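Local coordinates for type IV secretion system protein VirB11 (Brucella suis, PDB 2GZA) that probably hydrolyses ATP as a hexameric ATPase of the VirB type IV secretion system, a virulence machine, at residues Q103-P108 / L249-T254; R89-A94 / L245-R250. One frame throughout, in Å; residues are numbered along the deposited sequence.

Interaction 1 of 2, residues Q103-P108 / L249-T254; sequences QIVRPP and LRMKPT
Gln103 and Val105, both on strand 101-105, meet Arg250 and Met251 in the loop that leaves helix 241-248. Gln103 CB sits 3.8 Å from the backbone O of Arg250. The next carbon, CG, lies 3.4 Å from Arg250 CB, where the two side chains cross at about a right angle. Here the glutamine chain bends (chi2 -96°), which carries its amide away from Arg250 and towards Met251, and NE2 ends 3.5 Å from Met251 CE. The amide and the Arg250 guanidinium are nearly parallel, 3° apart, yet they do not stack: Gln103 CD and Arg250 CZ are separated by 6.5 Å.

Two residues further along the strand, Val105 turns its CG2 branch to the same methyl, 3.3 Å from Met251 CE. Met251 gets there by a bend at chi3 (-148°), and its terminal methyl thus serves valine and glutamine alike.

The loop also faces a second subunit, where Lys252 NZ makes a weak hydrogen bond to Gly185 O of that neighbouring subunit, a residue of its predicted ATP-binding loop.

No hydrogen bond or salt bridge crosses between 103-108 and 249-254. Sheet and loop are therefore joined by van der Waals contacts, most of them made by carbon; Gln103 and Arg250 meet through their methylenes, and the amide NE2 touches a methyl without bonding to it.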
loop_
_atom_site.group_PDB
_atom_site.type_symbol
_atom_site.label_atom_id
_atom_site.label_comp_id
_atom_site.label_asym_id
_atom_site.label_seq_id
_atom_site.Cartn_x
_atom_site.Cartn_y
_atom_site.Cartn_z
ATOM N N GLN C 103 19.296 -26.594 -23.859
ATOM C CA GLN C 103 19.688 -26.209 -22.519
ATOM C C GLN C 103 20.858 -27.031 -22.044
ATOM O O GLN C 103 20.839 -28.260 -22.114
ATOM C CB GLN C 103 18.531 -26.277 -21.540
ATOM C CG GLN C 103 18.081 -24.901 -21.111
ATOM C CD GLN C 103 18.701 -24.457 -19.799
ATOM O OE1 GLN C 103 18.433 -23.358 -19.317
ATOM N NE2 GLN C 103 19.523 -25.319 -19.196
ATOM N N ILE C 104 21.886 -26.332 -21.586
ATOM C CA ILE C 104 23.090 -26.971 -21.087
ATOM C C ILE C 104 23.406 -26.525 -19.665
ATOM O O ILE C 104 23.469 -25.328 -19.365
ATOM C CB ILE C 104 24.312 -26.746 -22.013
ATOM C CG1 ILE C 104 24.011 -27.250 -23.431
ATOM C CG2 ILE C 104 25.552 -27.448 -21.444
ATOM C CD1 ILE C 104 25.154 -27.110 -24.413
ATOM N N VAL C 105 23.577 -27.510 -18.791
ATOM C CA VAL C 105 24.041 -27.279 -17.430
ATOM C C VAL C 105 25.375 -27.992 -17.241
ATOM O O VAL C 105 25.503 -29.172 -17.568
ATOM C CB VAL C 105 23.040 -27.793 -16.376
ATOM C CG1 VAL C 105 23.379 -27.227 -14.993
ATOM C CG2 VAL C 105 21.623 -27.439 -16.766
ATOM N N ARG C 106 26.368 -27.269 -16.726
ATOM C CA ARG C 106 27.681 -27.855 -16.460
ATOM C C ARG C 106 28.035 -27.926 -14.952
ATOM O O ARG C 106 27.415 -27.236 -14.143
ATOM C CB ARG C 106 28.782 -27.198 -17.310
ATOM C CG ARG C 106 29.138 -25.783 -16.943
ATOM C CD ARG C 106 30.601 -25.504 -17.231
ATOM N NE ARG C 106 31.449 -25.827 -16.080
ATOM C CZ ARG C 106 32.766 -25.992 -16.128
ATOM N NH1 ARG C 106 33.421 -25.874 -17.276
ATOM N NH2 ARG C 106 33.433 -26.284 -15.019
ATOM N N PRO C 107 29.013 -28.787 -14.591
ATOM C CA PRO C 107 29.502 -29.331 -13.314
ATOM C C PRO C 107 29.481 -28.618 -11.949
ATOM O O PRO C 107 29.481 -29.324 -10.936
ATOM C CB PRO C 107 30.915 -29.750 -13.651
ATOM C CG PRO C 107 30.739 -30.320 -14.960
ATOM C CD PRO C 107 29.775 -29.404 -15.687
ATOM N N PRO C 108 29.560 -27.279 -11.866
ATOM C CA PRO C 108 29.177 -26.925 -10.487
ATOM C C PRO C 108 27.663 -27.085 -10.288
ATOM O O PRO C 108 27.232 -27.619 -9.266
ATOM C CB PRO C 108 29.630 -25.473 -10.332
ATOM C CG PRO C 108 29.716 -24.945 -11.733
ATOM C CD PRO C 108 29.967 -26.116 -12.672
ATOM N N LEU C 249 12.358 -26.050 -16.551
ATOM C CA LEU C 249 11.310 -25.791 -17.538
ATOM C C LEU C 249 11.788 -26.072 -18.966
ATOM O O LEU C 249 10.992 -26.413 -19.845
ATOM C CB LEU C 249 10.799 -24.350 -17.426
ATOM C CG LEU C 249 10.192 -23.867 -16.100
ATOM C CD1 LEU C 249 9.890 -22.388 -16.154
ATOM C CD2 LEU C 249 8.946 -24.654 -15.702
ATOM N N ARG C 250 13.094 -25.949 -19.178
ATOM C CA ARG C 250 13.693 -26.160 -20.494
ATOM C C ARG C 250 14.429 -27.490 -20.643
ATOM O O ARG C 250 15.062 -27.736 -21.663
ATOM C CB ARG C 250 14.650 -25.023 -20.822
ATOM C CG ARG C 250 14.004 -23.667 -20.837
ATOM C CD ARG C 250 14.822 -22.697 -21.637
ATOM N NE ARG C 250 14.001 -21.585 -22.094
ATOM C CZ ARG C 250 13.921 -20.420 -21.442
ATOM N NH1 ARG C 250 14.614 -20.232 -20.316
ATOM N NH2 ARG C 250 13.151 -19.451 -21.907
ATOM N N MET C 251 14.380 -28.329 -19.615
ATOM C CA MET C 251 14.860 -29.710 -19.740
ATOM C C MET C 251 13.554 -30.440 -19.952
ATOM O O MET C 251 12.600 -29.821 -20.133
ATOM C CB MET C 251 15.642 -30.129 -18.507
ATOM C CG MET C 251 16.933 -29.333 -18.386
ATOM S SD MET C 251 17.575 -29.178 -16.716
ATOM C CE MET C 251 18.315 -27.583 -16.850
ATOM N N LYS C 252 13.401 -31.715 -19.996
ATOM C CA LYS C 252 12.039 -32.146 -20.299
ATOM C C LYS C 252 11.700 -33.143 -19.231
ATOM O O LYS C 252 11.557 -34.319 -19.528
ATOM C CB LYS C 252 11.973 -32.734 -21.722
ATOM C CG LYS C 252 10.633 -33.340 -22.156
ATOM C CD LYS C 252 9.774 -32.394 -22.991
ATOM C CE LYS C 252 8.523 -33.119 -23.468
ATOM N NZ LYS C 252 7.814 -32.402 -24.562
ATOM N N PRO C 253 11.602 -32.685 -17.966
ATOM C CA PRO C 253 11.475 -33.675 -16.919
ATOM C C PRO C 253 10.042 -34.166 -16.838
ATOM O O PRO C 253 9.131 -33.483 -17.292
ATOM C CB PRO C 253 11.861 -32.900 -15.656
ATOM C CG PRO C 253 11.470 -31.495 -15.938
ATOM C CD PRO C 253 11.561 -31.309 -17.433
ATOM N N THR C 254 9.859 -35.359 -16.293
ATOM C CA THR C 254 8.537 -35.828 -15.960
ATOM C C THR C 254 8.172 -35.232 -14.596
ATOM O O THR C 254 7.090 -34.668 -14.444
ATOM C CB THR C 254 8.449 -37.361 -15.947
ATOM O OG1 THR C 254 9.217 -37.901 -17.030
ATOM C CG2 THR C 254 7.008 -37.802 -16.087
#

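Interaction 2 of 2, residues R89-A94 / L245-R250; sequences RPVLSA and LRSCLR
With chi1 at 174° in Val91 and -165° in Ser247, Val91 CG1 and Ser247 OG each stand opposite their own backbone N, and the two atoms meet at 3.6 Å. This is a strand-on-helix packing. Strand 91-95, an outermost strand of the six-stranded antiparallel sheet within this chain, lies against the last part of helix 241-248, a helix that belongs to the P-loop ATPase part of the protein. A methyl rests on a hydroxyl here, with no bond between them.

The second touch comes two residues on, where Ser93 also points at the helix side. Its OG lies 3.8 Å from Arg250 CD and 4.1 Å from NH1, standing obliquely to the guanidinium. The extended arginine runs past the serine, with both CD and one end of the guanidinium near OG, too far for a hydrogen bond.

Elsewhere on the helix, Leu245 and Cys248 pack on strand 205-209 of the parallel sheet, so the helix is wedged between two sheets, the antiparallel one meeting it through Ser247. A backbone hydrogen bond from Arg250 N to Ser247 O, 3.0 Å long, ties the arginine back to the serine.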
loop_
_atom_site.group_PDB
_atom_site.type_symbol
_atom_site.label_atom_id
_atom_site.label_comp_id
_atom_site.label_asym_id
_atom_site.label_seq_id
_atom_site.Cartn_x
_atom_site.Cartn_y
_atom_site.Cartn_z
ATOM N N ARG C 89 29.372 -19.409 -14.717
ATOM C CA ARG C 89 28.138 -19.288 -15.507
ATOM C C ARG C 89 27.839 -20.653 -16.143
ATOM O O ARG C 89 28.111 -20.878 -17.321
ATOM C CB ARG C 89 28.251 -18.182 -16.554
ATOM C CG ARG C 89 27.990 -16.793 -15.975
ATOM C CD ARG C 89 28.140 -15.678 -16.985
ATOM N NE ARG C 89 27.699 -14.402 -16.421
ATOM C CZ ARG C 89 27.948 -13.209 -16.954
ATOM N NH1 ARG C 89 28.650 -13.099 -18.076
ATOM N NH2 ARG C 89 27.496 -12.118 -16.354
ATOM N N PRO C 90 27.283 -21.578 -15.339
ATOM C CA PRO C 90 27.121 -22.972 -15.734
ATOM C C PRO C 90 25.774 -23.370 -16.353
ATOM O O PRO C 90 25.593 -24.535 -16.706
ATOM C CB PRO C 90 27.334 -23.718 -14.412
ATOM C CG PRO C 90 27.151 -22.669 -13.308
ATOM C CD PRO C 90 26.828 -21.367 -13.956
ATOM N N VAL C 91 24.846 -22.429 -16.481
ATOM C CA VAL C 91 23.557 -22.707 -17.112
ATOM C C VAL C 91 23.426 -21.900 -18.398
ATOM O O VAL C 91 23.563 -20.680 -18.391
ATOM C CB VAL C 91 22.375 -22.451 -16.149
ATOM C CG1 VAL C 91 21.049 -22.598 -16.867
ATOM C CG2 VAL C 91 22.450 -23.412 -14.975
ATOM N N LEU C 92 23.168 -22.598 -19.500
ATOM C CA LEU C 92 23.124 -21.977 -20.819
ATOM C C LEU C 92 21.856 -22.339 -21.581
ATOM O O LEU C 92 21.488 -23.506 -21.657
ATOM C CB LEU C 92 24.351 -22.399 -21.630
ATOM C CG LEU C 92 24.809 -21.567 -22.834
ATOM C CD1 LEU C 92 26.234 -21.901 -23.129
ATOM C CD2 LEU C 92 23.974 -21.789 -24.085
ATOM N N SER C 93 21.197 -21.326 -22.136
ATOM C CA SER C 93 20.072 -21.525 -23.049
ATOM C C SER C 93 20.421 -20.953 -24.408
ATOM O O SER C 93 20.960 -19.850 -24.502
ATOM C CB SER C 93 18.802 -20.867 -22.525
ATOM O OG SER C 93 18.372 -21.484 -21.331
ATOM N N ALA C 94 20.115 -21.707 -25.458
ATOM C CA ALA C 94 20.438 -21.300 -26.823
ATOM C C ALA C 94 19.474 -21.867 -27.855
ATOM O O ALA C 94 18.778 -22.853 -27.607
ATOM C CB ALA C 94 21.866 -21.689 -27.174
ATOM N N LEU C 245 15.193 -24.252 -10.778
ATOM C CA LEU C 245 13.791 -24.545 -11.062
ATOM C C LEU C 245 13.399 -24.007 -12.438
ATOM O O LEU C 245 12.717 -24.682 -13.200
ATOM C CB LEU C 245 12.851 -23.997 -9.984
ATOM C CG LEU C 245 12.571 -24.843 -8.732
ATOM C CD1 LEU C 245 11.990 -23.983 -7.615
ATOM C CD2 LEU C 245 11.649 -26.025 -9.016
ATOM N N ARG C 246 13.844 -22.799 -12.760
ATOM C CA ARG C 246 13.558 -22.211 -14.072
ATOM C C ARG C 246 14.265 -22.963 -15.188
ATOM O O ARG C 246 13.725 -23.126 -16.281
ATOM C CB ARG C 246 13.896 -20.717 -14.106
ATOM C CG ARG C 246 12.786 -19.848 -13.491
ATOM C CD ARG C 246 13.125 -18.353 -13.445
ATOM N NE ARG C 246 13.434 -17.886 -12.088
ATOM C CZ ARG C 246 14.628 -17.450 -11.692
ATOM N NH1 ARG C 246 15.645 -17.408 -12.544
ATOM N NH2 ARG C 246 14.807 -17.048 -10.437
ATOM N N SER C 247 15.468 -23.437 -14.901
ATOM C CA SER C 247 16.213 -24.249 -15.842
ATOM C C SER C 247 15.457 -25.534 -16.198
ATOM O O SER C 247 15.432 -25.939 -17.359
ATOM C CB SER C 247 17.594 -24.560 -15.280
ATOM O OG SER C 247 18.451 -25.049 -16.297
ATOM N N CYS C 248 14.825 -26.150 -15.202
ATOM C CA CYS C 248 14.039 -27.368 -15.393
ATOM C C CYS C 248 12.939 -27.244 -16.433
ATOM O O CYS C 248 12.629 -28.218 -17.124
ATOM C CB CYS C 248 13.446 -27.834 -14.067
ATOM S SG CYS C 248 14.692 -28.505 -12.973
ATOM N N LEU C 249 12.358 -26.050 -16.551
ATOM C CA LEU C 249 11.310 -25.791 -17.538
ATOM C C LEU C 249 11.788 -26.072 -18.966
ATOM O O LEU C 249 10.992 -26.413 -19.845
ATOM C CB LEU C 249 10.799 -24.350 -17.426
ATOM C CG LEU C 249 10.192 -23.867 -16.100
ATOM C CD1 LEU C 249 9.890 -22.388 -16.154
ATOM C CD2 LEU C 249 8.946 -24.654 -15.702
ATOM N N ARG C 250 13.094 -25.949 -19.178
ATOM C CA ARG C 250 13.693 -26.160 -20.494
ATOM C C ARG C 250 14.429 -27.490 -20.643
ATOM O O ARG C 250 15.062 -27.736 -21.663
ATOM C CB ARG C 250 14.650 -25.023 -20.822
ATOM C CG ARG C 250 14.004 -23.667 -20.837
ATOM C CD ARG C 250 14.822 -22.697 -21.637
ATOM N NE ARG C 250 14.001 -21.585 -22.094
ATOM C CZ ARG C 250 13.921 -20.420 -21.442
ATOM N NH1 ARG C 250 14.614 -20.232 -20.316
ATOM N NH2 ARG C 250 13.151 -19.451 -21.907
#

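Interactions 1 and 2 have centres about 6 Å apart and form one continuous interface. Along the chain, 89-94 and 103-108 come first, on successive antiparallel neighbours of one sheet; both then meet a single later region, where 245-250 and 249-254 overlap at Leu249 and Arg250. The strands are tied by probable hydrogen bonds, among them Ile104 O to Leu92 N at 2.7 Å. Gln103 bridges the two contacts, its NE2 lying 3.1 Å from Ser247 OG. The antiparallel sheet thus packs on helix 241-248 and the loop after it, in the P-loop ATPase part, and that loop also packs on the predicted nucleotide-binding loop of a neighbouring subunit in the hexamer.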